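Local structure of AB hydrolase-1 domain-containing protein (Streptococcus mutans, 4L9A) at residues Thr144-Met147 / Ile148-Gly152; Leu218-Gly221 / Glu222-Lys226. The protein is an alpha/beta hydrolase that probably works as a carboxylesterase, splitting ester bonds by hydrolysis. All blocks are in the same frame, centred on the assembly; numbering follows the deposited sequence.

Interaction 1: residues Thr144-Met147 / Ile148-Gly152; sequences TTVM and IYRAG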
loop_
_atom_site.group_PDB
_atom_site.type_symbol
_atom_site.label_atom_id
_atom_site.label_comp_id
_atom_site.label_asym_id
_atom_site.label_seq_id
_atom_site.Cartn_x
_atom_site.Cartn_y
_atom_site.Cartn_z
ATOM N N THR A 144 7.337 2.870 2.886
ATOM C CA THR A 144 8.769 2.668 2.746
ATOM C C THR A 144 9.483 3.997 2.493
ATOM O O THR A 144 9.166 4.692 1.525
ATOM C CB THR A 144 9.070 1.662 1.608
ATOM O OG1 THR A 144 8.246 0.497 1.777
ATOM C CG2 THR A 144 10.540 1.245 1.643
ATOM N N THR A 145 10.427 4.358 3.369
ATOM C CA THR A 145 11.211 5.583 3.185
ATOM C C THR A 145 12.450 5.346 2.329
ATOM O O THR A 145 12.975 4.226 2.255
ATOM C CB THR A 145 11.706 6.178 4.515
ATOM O OG1 THR A 145 12.508 5.205 5.207
ATOM C CG2 THR A 145 10.537 6.624 5.391
ATOM N N VAL A 146 12.929 6.413 1.700
ATOM C CA VAL A 146 14.161 6.342 0.939
ATOM C C VAL A 146 15.279 5.879 1.874
ATOM O O VAL A 146 16.133 5.080 1.488
ATOM C CB VAL A 146 14.523 7.700 0.325
ATOM C CG1 VAL A 146 15.924 7.659 -0.244
ATOM C CG2 VAL A 146 13.505 8.084 -0.748
HETATM N N MSE A 147 15.244 6.349 3.117
HETATM C CA MSE A 147 16.235 5.918 4.096
HETATM C C MSE A 147 16.241 4.403 4.293
HETATM O O MSE A 147 17.276 3.759 4.127
HETATM C CB MSE A 147 16.017 6.605 5.438
HETATM C CG MSE A 147 17.141 6.345 6.433
HETATM SE SE MSE A 147 16.519 6.520 8.275
HETATM C CE MSE A 147 15.759 4.731 8.489
ATOM N N ILE A 148 15.095 3.836 4.658
ATOM C CA ILE A 148 15.039 2.401 4.916
ATOM C C ILE A 148 15.321 1.629 3.624
ATOM O O ILE A 148 15.951 0.577 3.643
ATOM C CB ILE A 148 13.691 1.965 5.560
ATOM C CG1 ILE A 148 13.859 0.680 6.380
ATOM C CG2 ILE A 148 12.598 1.803 4.506
ATOM C CD1 ILE A 148 14.699 0.850 7.608
ATOM N N TYR A 149 14.876 2.172 2.496
ATOM C CA TYR A 149 15.084 1.509 1.217
ATOM C C TYR A 149 16.562 1.433 0.859
ATOM O O TYR A 149 17.040 0.381 0.433
ATOM C CB TYR A 149 14.311 2.202 0.089
ATOM C CG TYR A 149 14.525 1.521 -1.239
ATOM C CD1 TYR A 149 13.756 0.425 -1.606
ATOM C CD2 TYR A 149 15.521 1.948 -2.107
ATOM C CE1 TYR A 149 13.956 -0.210 -2.811
ATOM C CE2 TYR A 149 15.732 1.316 -3.311
ATOM C CZ TYR A 149 14.948 0.240 -3.658
ATOM O OH TYR A 149 15.153 -0.387 -4.860
ATOM N N ARG A 150 17.281 2.542 1.031
ATOM C CA ARG A 150 18.724 2.580 0.777
ATOM C C ARG A 150 19.500 1.605 1.657
ATOM O O ARG A 150 20.502 1.040 1.234
ATOM C CB ARG A 150 19.288 3.989 0.992
ATOM C CG ARG A 150 19.042 4.954 -0.146
ATOM C CD ARG A 150 19.678 6.312 0.112
ATOM N NE ARG A 150 19.309 7.257 -0.936
ATOM C CZ ARG A 150 18.974 8.525 -0.719
ATOM N NH1 ARG A 150 18.646 9.310 -1.739
ATOM N NH2 ARG A 150 18.966 9.009 0.516
ATOM N N ALA A 151 19.039 1.426 2.887
ATOM C CA ALA A 151 19.698 0.519 3.814
ATOM C C ALA A 151 19.254 -0.921 3.561
ATOM O O ALA A 151 20.058 -1.855 3.595
ATOM C CB ALA A 151 19.398 0.927 5.243
ATOM N N GLY A 152 17.961 -1.085 3.307
ATOM C CA GLY A 152 17.361 -2.395 3.164
ATOM C C GLY A 152 16.579 -2.762 4.410
ATOM O O GLY A 152 17.147 -2.843 5.499
#
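Thr144 meets Ile148 methyl to methyl, CG2 of the threonine lying 3.6 Å from CG2 of the isoleucine while the two side chains run at about a right angle. The other branch, OG1, makes a weak hydrogen bond with Ser118 OG; threonine suits the place because it offers a methyl to the isoleucine and a hydroxyl to Ser118. Thr145 is the N-cap of helix 146-151. With chi1 at 58° its hydroxyl stands between its own backbone N and carbonyl carbon, and from there OG1 accepts the N-H of Ile148 almost straight, at 3.0 Å and 168°. The same oxygen is hydrogen-bonded to Glu246, so one hydroxyl serves Ile148 N and links the start of the helix to helix 244-248. Thr145 O starts the helical series by accepting from Tyr149 N at 2.8 Å.

Val146 O continues the series with Arg150 N, also at 2.8 Å. With CG beside its backbone N, the arginine chain runs extended from CG to NE alongside Val146 and lays the guanidinium over the valine CG1, which sits 3.2 Å above the centre of one face. The methyl thus covers a flat cationic group from one side, a close apolar cover rather than a polar bond. Met147, present as selenomethionine, is bent at chi3 (83°), which carries CE back to within 4.1 Å of Ile148 CD1; Met147 O receives Ala151 N at 3.2 Å. Gly152, the first residue past the helix, has positive phi, a backbone shape glycine adopts readily. The whole forms a threonine-capped short helix following strand 134-141, at the point where the alpha/beta hydrolase fold commonly takes up its cap insertion.

Interaction 2: residues Leu218-Gly221 / Glu222-Lys226; sequences LALG and EEDFK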
loop_
_atom_site.group_PDB
_atom_site.type_symbol
_atom_site.label_atom_id
_atom_site.label_comp_id
_atom_site.label_asym_id
_atom_site.label_seq_id
_atom_site.Cartn_x
_atom_site.Cartn_y
_atom_site.Cartn_z
ATOM N N LEU A 218 9.289 -3.936 -10.371
ATOM C CA LEU A 218 10.038 -2.857 -10.996
ATOM C C LEU A 218 11.174 -2.405 -10.073
ATOM O O LEU A 218 11.060 -2.473 -8.858
ATOM C CB LEU A 218 9.107 -1.694 -11.332
ATOM C CG LEU A 218 8.395 -0.985 -10.174
ATOM C CD1 LEU A 218 9.292 0.093 -9.548
ATOM C CD2 LEU A 218 7.079 -0.389 -10.677
ATOM N N ALA A 219 12.279 -1.962 -10.650
ATOM C CA ALA A 219 13.398 -1.510 -9.835
ATOM C C ALA A 219 13.312 -0.003 -9.599
ATOM O O ALA A 219 12.952 0.756 -10.509
ATOM C CB ALA A 219 14.721 -1.880 -10.493
ATOM N N LEU A 220 13.632 0.427 -8.380
ATOM C CA LEU A 220 13.655 1.855 -8.058
ATOM C C LEU A 220 15.010 2.464 -8.381
ATOM O O LEU A 220 16.042 1.815 -8.214
ATOM C CB LEU A 220 13.325 2.095 -6.585
ATOM C CG LEU A 220 11.871 1.953 -6.137
ATOM C CD1 LEU A 220 10.948 2.571 -7.178
ATOM C CD2 LEU A 220 11.510 0.509 -5.900
ATOM N N GLY A 221 14.998 3.713 -8.847
ATOM C CA GLY A 221 16.219 4.452 -9.122
ATOM C C GLY A 221 16.251 5.774 -8.372
ATOM O O GLY A 221 15.252 6.171 -7.767
ATOM N N GLU A 222 17.394 6.456 -8.416
ATOM C CA GLU A 222 17.569 7.724 -7.704
ATOM C C GLU A 222 16.540 8.751 -8.148
ATOM O O GLU A 222 16.089 9.570 -7.350
ATOM C CB GLU A 222 18.974 8.284 -7.926
ATOM C CG GLU A 222 20.093 7.402 -7.403
ATOM C CD GLU A 222 20.090 7.293 -5.895
ATOM O OE1 GLU A 222 19.411 8.115 -5.239
ATOM O OE2 GLU A 222 20.764 6.382 -5.368
ATOM N N GLU A 223 16.157 8.694 -9.415
ATOM C CA GLU A 223 15.158 9.610 -9.945
ATOM C C GLU A 223 13.798 9.416 -9.278
ATOM O O GLU A 223 12.923 10.272 -9.372
ATOM C CB GLU A 223 15.030 9.442 -11.457
ATOM C CG GLU A 223 15.652 10.575 -12.255
ATOM C CD GLU A 223 15.294 11.943 -11.704
ATOM O OE1 GLU A 223 16.212 12.672 -11.277
ATOM O OE2 GLU A 223 14.095 12.288 -11.698
ATOM N N ASP A 224 13.629 8.287 -8.599
ATOM C CA ASP A 224 12.372 7.978 -7.926
ATOM C C ASP A 224 12.373 8.462 -6.480
ATOM O O ASP A 224 11.400 8.256 -5.745
ATOM C CB ASP A 224 12.124 6.471 -7.959
ATOM C CG ASP A 224 12.031 5.938 -9.374
ATOM O OD1 ASP A 224 11.290 6.546 -10.175
ATOM O OD2 ASP A 224 12.716 4.940 -9.689
ATOM N N PHE A 225 13.461 9.108 -6.069
ATOM C CA PHE A 225 13.622 9.479 -4.666
ATOM C C PHE A 225 13.639 10.990 -4.445
ATOM O O PHE A 225 14.130 11.467 -3.415
ATOM C CB PHE A 225 14.914 8.864 -4.118
ATOM C CG PHE A 225 14.945 7.368 -4.171
ATOM C CD1 PHE A 225 13.778 6.632 -4.059
ATOM C CD2 PHE A 225 16.143 6.695 -4.348
ATOM C CE1 PHE A 225 13.804 5.247 -4.107
ATOM C CE2 PHE A 225 16.171 5.313 -4.400
ATOM C CZ PHE A 225 15.000 4.591 -4.278
ATOM N N LYS A 226 13.096 11.740 -5.399
ATOM C CA LYS A 226 13.244 13.195 -5.384
ATOM C C LYS A 226 11.937 13.929 -5.104
ATOM O O LYS A 226 11.848 15.149 -5.288
ATOM C CB LYS A 226 13.836 13.690 -6.707
ATOM C CG LYS A 226 15.223 13.142 -7.028
ATOM C CD LYS A 226 15.761 13.707 -8.348
ATOM C CE LYS A 226 17.099 13.080 -8.734
ATOM N NZ LYS A 226 18.181 13.388 -7.755
HETATM O O HOH W 1 11.860 2.893 -11.329
#
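Gly221 and Asp224 bracket a 3-10 turn, and the aspartate side chain reaches back over it: its carboxylate accepts the backbone N-H of Gly221, three residues earlier and just before the turn. The bond from Gly221 N to Asp224 OD2 is short and nearly straight, 2.7 Å with an angle of 167° at the hydrogen, and it comes in on the anti side of the carboxylate. In return Asp224 N donates to Gly221 O at 2.8 Å, from above the carbonyl plane, so that two bonds close the same loop of chain. Aspartate fits because its short side chain, with CG anti to the carbonyl carbon (chi1 -60°), sets the carboxylate directly beside Gly221.

Phe225 is turned quite differently. Its ring lies flat beneath the carbonyl that leads into the turn, with Gly221 O 3.5 Å above the ring plane and over its centre, while Glu222 OE1 stands at the ring edge, in plane. The flat ring packs against the carbonyl oxygen, while its C-H edge, slightly positive, suits the nearby carboxylate oxygen. Leu220 adds an apolar shoulder: its CB lies 3.8 Å from Phe225 CZ, and its CD1 approaches Asp224 OD2 at 3.9 Å, the leucine and aspartate side chains crossing at about a right angle. The leucine also packs on Leu93 of helix 93-106, and the phenylalanine ring meets that of Phe122, so Leu220 and Phe225 pack against neighbouring helices while Glu222 and Glu223 are exposed. A second donor reaches the oxygen that holds Gly221: one water bridges Ala219 O and Asp224 OD2, giving a hydrogen to each and lying 2.8 Å from the OD2 atom.

From the N terminus, the chain first meets interaction 1 after strand 134-141, where it closes the opening turn of helix 146-151. It then passes through helices 159-167, 171-185 and 188-206 before interaction 2 closes a 3-10 turn in the loop leading to strand 235-239. The two are in series, neither nested nor crossed, yet their centres lie only 11 Å apart. Tyr149 bridges them: its CD2 is 3.5 Å from Phe225 CZ, and the ring planes meet at about 60°. Val146 packs on Phe225 as well, and Arg150 NH1 stands 3.8 Å from Glu222 OE1, a long and weak approach. The joint thus brings together the two ends of the helical insertion between strands 134-141 and 235-239.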